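PDB 6HPG: outer envelope protein 64, mitochondrial from Arabidopsis thaliana, which probably serves as a chaperone receptor of the mitochondrial outer membrane, mediating Hsp90-dependent delivery of proteins to the organelle, here represented by its TPR domain. Local coordinates for residues 98-103 with 108-113. Sequence-based numbering, arbitrary orientation.
Sequences RHALVL and KTAKVA
Leu101 lies with its branch point against the methyl of Ala110: CG to CB measures 3.5 Å, a close approach for two aliphatic carbons. Leu101 CD1 and CD2 each stand 3.8 Å from Ala110 CB, so the leucine fork meets the methyl. With CG anti to its carbonyl carbon (chi1 -71°), Leu101 extends toward helix 108-118, where CD2 reaches Lys111 CG at 3.7 Å. The Lys111 chain crosses the leucine at about a right angle, touching through its aliphatic base and bending at chi3 (-99°). Ala100 CB adds a looser methyl contact, 4.3 Å from Ala110 CB, and both alanines pack on Leu78 of helix 74-86. The axes of segments 98-103 and 108-113 come within 8.8 Å, with 145° between their directions, a roughly antiparallel pairing consistent with successive helices of a TPR array, here joining the second helix of TPR 3 to the next. At the turn, Asn107 OD1 accepts a hydrogen bond from Ala110 N. Cutting Leu101 back to an alanine would probably leave a gap over Ala110 and take from Lys111 CG the methyl it packs against. The closest contacts are all between aliphatic carbons, a small apolar patch (169 Å²) consistent with methyl burial, not polar pairing, setting the fit.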
ATOM      1  N   ARG A  98       8.155  -5.136 -10.767  1.00 22.07           N
ATOM      2  CA  ARG A  98       9.516  -4.933 -11.311  1.00 19.86           C
ATOM      3  C   ARG A  98      10.116  -3.672 -10.776  1.00 19.62           C
ATOM      4  O   ARG A  98      11.287  -3.648 -10.396  1.00 16.78           O
ATOM      5  CB  ARG A  98       9.528  -4.994 -12.821  1.00 20.79           C
ATOM      6  CG  ARG A  98       9.578  -6.449 -13.330  1.00 22.31           C
ATOM      7  CD  ARG A  98       9.262  -6.518 -14.800  1.00 23.67           C
ATOM      8  NE  ARG A  98       9.308  -7.881 -15.324  1.00 23.72           N
ATOM      9  CZ  ARG A  98       8.739  -8.279 -16.463  1.00 24.07           C
ATOM     10  NH1 ARG A  98       8.071  -7.434 -17.240  1.00 27.74           N
ATOM     11  NH2 ARG A  98       8.868  -9.545 -16.859  1.00 24.21           N
ATOM     12  N   HIS A  99       9.293  -2.620 -10.678  1.00 23.95           N
ATOM     13  CA  HIS A  99       9.775  -1.376 -10.142  1.00 21.86           C
ATOM     14  C   HIS A  99      10.121  -1.401  -8.646  1.00 22.80           C
ATOM     15  O   HIS A  99      11.062  -0.708  -8.216  1.00 21.47           O
ATOM     16  CB  HIS A  99       8.821  -0.219 -10.407  1.00 24.65           C
ATOM     17  CG  HIS A  99       9.503   1.099 -10.316  1.00 26.85           C
ATOM     18  ND1 HIS A  99      10.464   1.492 -11.227  1.00 34.64           N
ATOM     19  CD2 HIS A  99       9.423   2.089  -9.401  1.00 30.27           C
ATOM     20  CE1 HIS A  99      10.914   2.690 -10.904  1.00 31.69           C
ATOM     21  NE2 HIS A  99      10.298   3.075  -9.800  1.00 33.23           N
ATOM     22  N   ALA A 100       9.370  -2.170  -7.865  1.00 20.20           N
ATOM     23  CA  ALA A 100       9.695  -2.353  -6.466  1.00 21.24           C
ATOM     24  C   ALA A 100      11.091  -2.923  -6.312  1.00 19.31           C
ATOM     25  O   ALA A 100      11.783  -2.598  -5.334  1.00 16.96           O
ATOM     26  CB  ALA A 100       8.710  -3.294  -5.806  1.00 23.63           C
ATOM     27  N   LEU A 101      11.471  -3.826  -7.232  1.00 23.49           N
ATOM     28  CA  LEU A 101      12.805  -4.466  -7.220  1.00 22.51           C
ATOM     29  C   LEU A 101      13.911  -3.533  -7.684  1.00 20.96           C
ATOM     30  O   LEU A 101      15.077  -3.700  -7.300  1.00 19.10           O
ATOM     31  CB  LEU A 101      12.810  -5.767  -8.021  1.00 25.49           C
ATOM     32  CG  LEU A 101      12.054  -6.931  -7.385  1.00 26.55           C
ATOM     33  CD1 LEU A 101      11.752  -8.020  -8.388  1.00 29.18           C
ATOM     34  CD2 LEU A 101      12.751  -7.540  -6.172  1.00 25.57           C
ATOM     35  N   VAL A 102      13.548  -2.553  -8.497  1.00 20.82           N
ATOM     36  CA  VAL A 102      14.437  -1.439  -8.842  1.00 21.43           C
ATOM     37  C   VAL A 102      14.785  -0.642  -7.598  1.00 22.94           C
ATOM     38  O   VAL A 102      15.944  -0.328  -7.397  1.00 22.99           O
ATOM     39  CB  VAL A 102      13.846  -0.521  -9.975  1.00 21.78           C
ATOM     40  CG1 VAL A 102      14.597   0.796 -10.149  1.00 21.24           C
ATOM     41  CG2 VAL A 102      13.836  -1.278 -11.271  1.00 23.58           C
ATOM     42  N   LEU A 103      13.773  -0.328  -6.778  1.00 24.38           N
ATOM     43  CA  LEU A 103      13.947   0.401  -5.508  1.00 24.25           C
ATOM     44  C   LEU A 103      14.533  -0.501  -4.382  1.00 23.63           C
ATOM     45  O   LEU A 103      15.307  -0.046  -3.558  1.00 19.62           O
ATOM     46  CB  LEU A 103      12.614   0.999  -5.032  1.00 21.89           C
ATOM     47  CG  LEU A 103      11.913   1.911  -6.049  1.00 23.13           C
ATOM     48  CD1 LEU A 103      10.491   2.241  -5.629  1.00 22.76           C
ATOM     49  CD2 LEU A 103      12.717   3.179  -6.270  1.00 26.12           C
ATOM     50  N   LYS A 108      11.554  -9.718  -1.184  1.00 25.32           N
ATOM     51  CA  LYS A 108      11.129 -11.092  -1.374  1.00 36.13           C
ATOM     52  C   LYS A 108       9.740 -11.165  -2.021  1.00 33.00           C
ATOM     53  O   LYS A 108       9.479 -12.086  -2.781  1.00 35.22           O
ATOM     54  CB  LYS A 108      11.184 -11.881  -0.058  1.00 43.71           C
ATOM     55  CG  LYS A 108      12.076 -13.130  -0.101  1.00 64.17           C
ATOM     56  CD  LYS A 108      11.486 -14.287  -0.926  1.00 75.59           C
ATOM     57  CE  LYS A 108      12.273 -14.574  -2.205  1.00 78.92           C
ATOM     58  NZ  LYS A 108      11.493 -15.401  -3.175  1.00 80.29           N
ATOM     59  N   THR A 109       8.880 -10.173  -1.775  1.00 25.24           N
ATOM     60  CA  THR A 109       7.502 -10.256  -2.183  1.00 23.84           C
ATOM     61  C   THR A 109       7.381 -10.029  -3.621  1.00 25.04           C
ATOM     62  O   THR A 109       6.589 -10.696  -4.275  1.00 30.62           O
ATOM     63  CB  THR A 109       6.638  -9.234  -1.442  1.00 27.87           C
ATOM     64  OG1 THR A 109       6.413  -9.754  -0.131  1.00 32.02           O
ATOM     65  CG2 THR A 109       5.267  -8.954  -2.125  1.00 26.12           C
ATOM     66  N   ALA A 110       8.120  -9.043  -4.124  1.00 26.28           N
ATOM     67  CA  ALA A 110       8.211  -8.818  -5.565  1.00 22.48           C
ATOM     68  C   ALA A 110       8.801 -10.018  -6.343  1.00 23.73           C
ATOM     69  O   ALA A 110       8.314 -10.332  -7.408  1.00 28.75           O
ATOM     70  CB  ALA A 110       9.003  -7.550  -5.836  1.00 24.67           C
ATOM     71  N   LYS A 111       9.838 -10.668  -5.828  1.00 24.62           N
ATOM     72  CA  LYS A 111      10.436 -11.847  -6.514  1.00 29.14           C
ATOM     73  C   LYS A 111       9.498 -13.052  -6.588  1.00 27.00           C
ATOM     74  O   LYS A 111       9.407 -13.678  -7.629  1.00 34.63           O
ATOM     75  CB  LYS A 111      11.764 -12.251  -5.875  1.00 30.77           C
ATOM     76  CG  LYS A 111      12.842 -11.225  -6.142  1.00 36.91           C
ATOM     77  CD  LYS A 111      14.253 -11.686  -5.785  1.00 44.76           C
ATOM     78  CE  LYS A 111      14.712 -11.178  -4.430  1.00 52.72           C
ATOM     79  NZ  LYS A 111      16.198 -11.186  -4.360  1.00 62.44           N
ATOM     80  N   VAL A 112       8.797 -13.361  -5.495  1.00 27.46           N
ATOM     81  CA  VAL A 112       7.769 -14.413  -5.489  1.00 26.69           C
ATOM     82  C   VAL A 112       6.707 -14.051  -6.515  1.00 26.91           C
ATOM     83  O   VAL A 112       6.340 -14.893  -7.331  1.00 26.20           O
ATOM     84  CB  VAL A 112       7.142 -14.640  -4.064  1.00 32.61           C
ATOM     85  CG1 VAL A 112       5.886 -15.513  -4.101  1.00 29.86           C
ATOM     86  CG2 VAL A 112       8.151 -15.258  -3.113  1.00 28.40           C
ATOM     87  N   ALA A 113       6.257 -12.791  -6.511  1.00 28.90           N
ATOM     88  CA  ALA A 113       5.220 -12.343  -7.446  1.00 30.77           C
ATOM     89  C   ALA A 113       5.629 -12.444  -8.919  1.00 28.30           C
ATOM     90  O   ALA A 113       4.806 -12.790  -9.741  1.00 22.79           O
ATOM     91  CB  ALA A 113       4.805 -10.903  -7.161  1.00 37.28           C
TER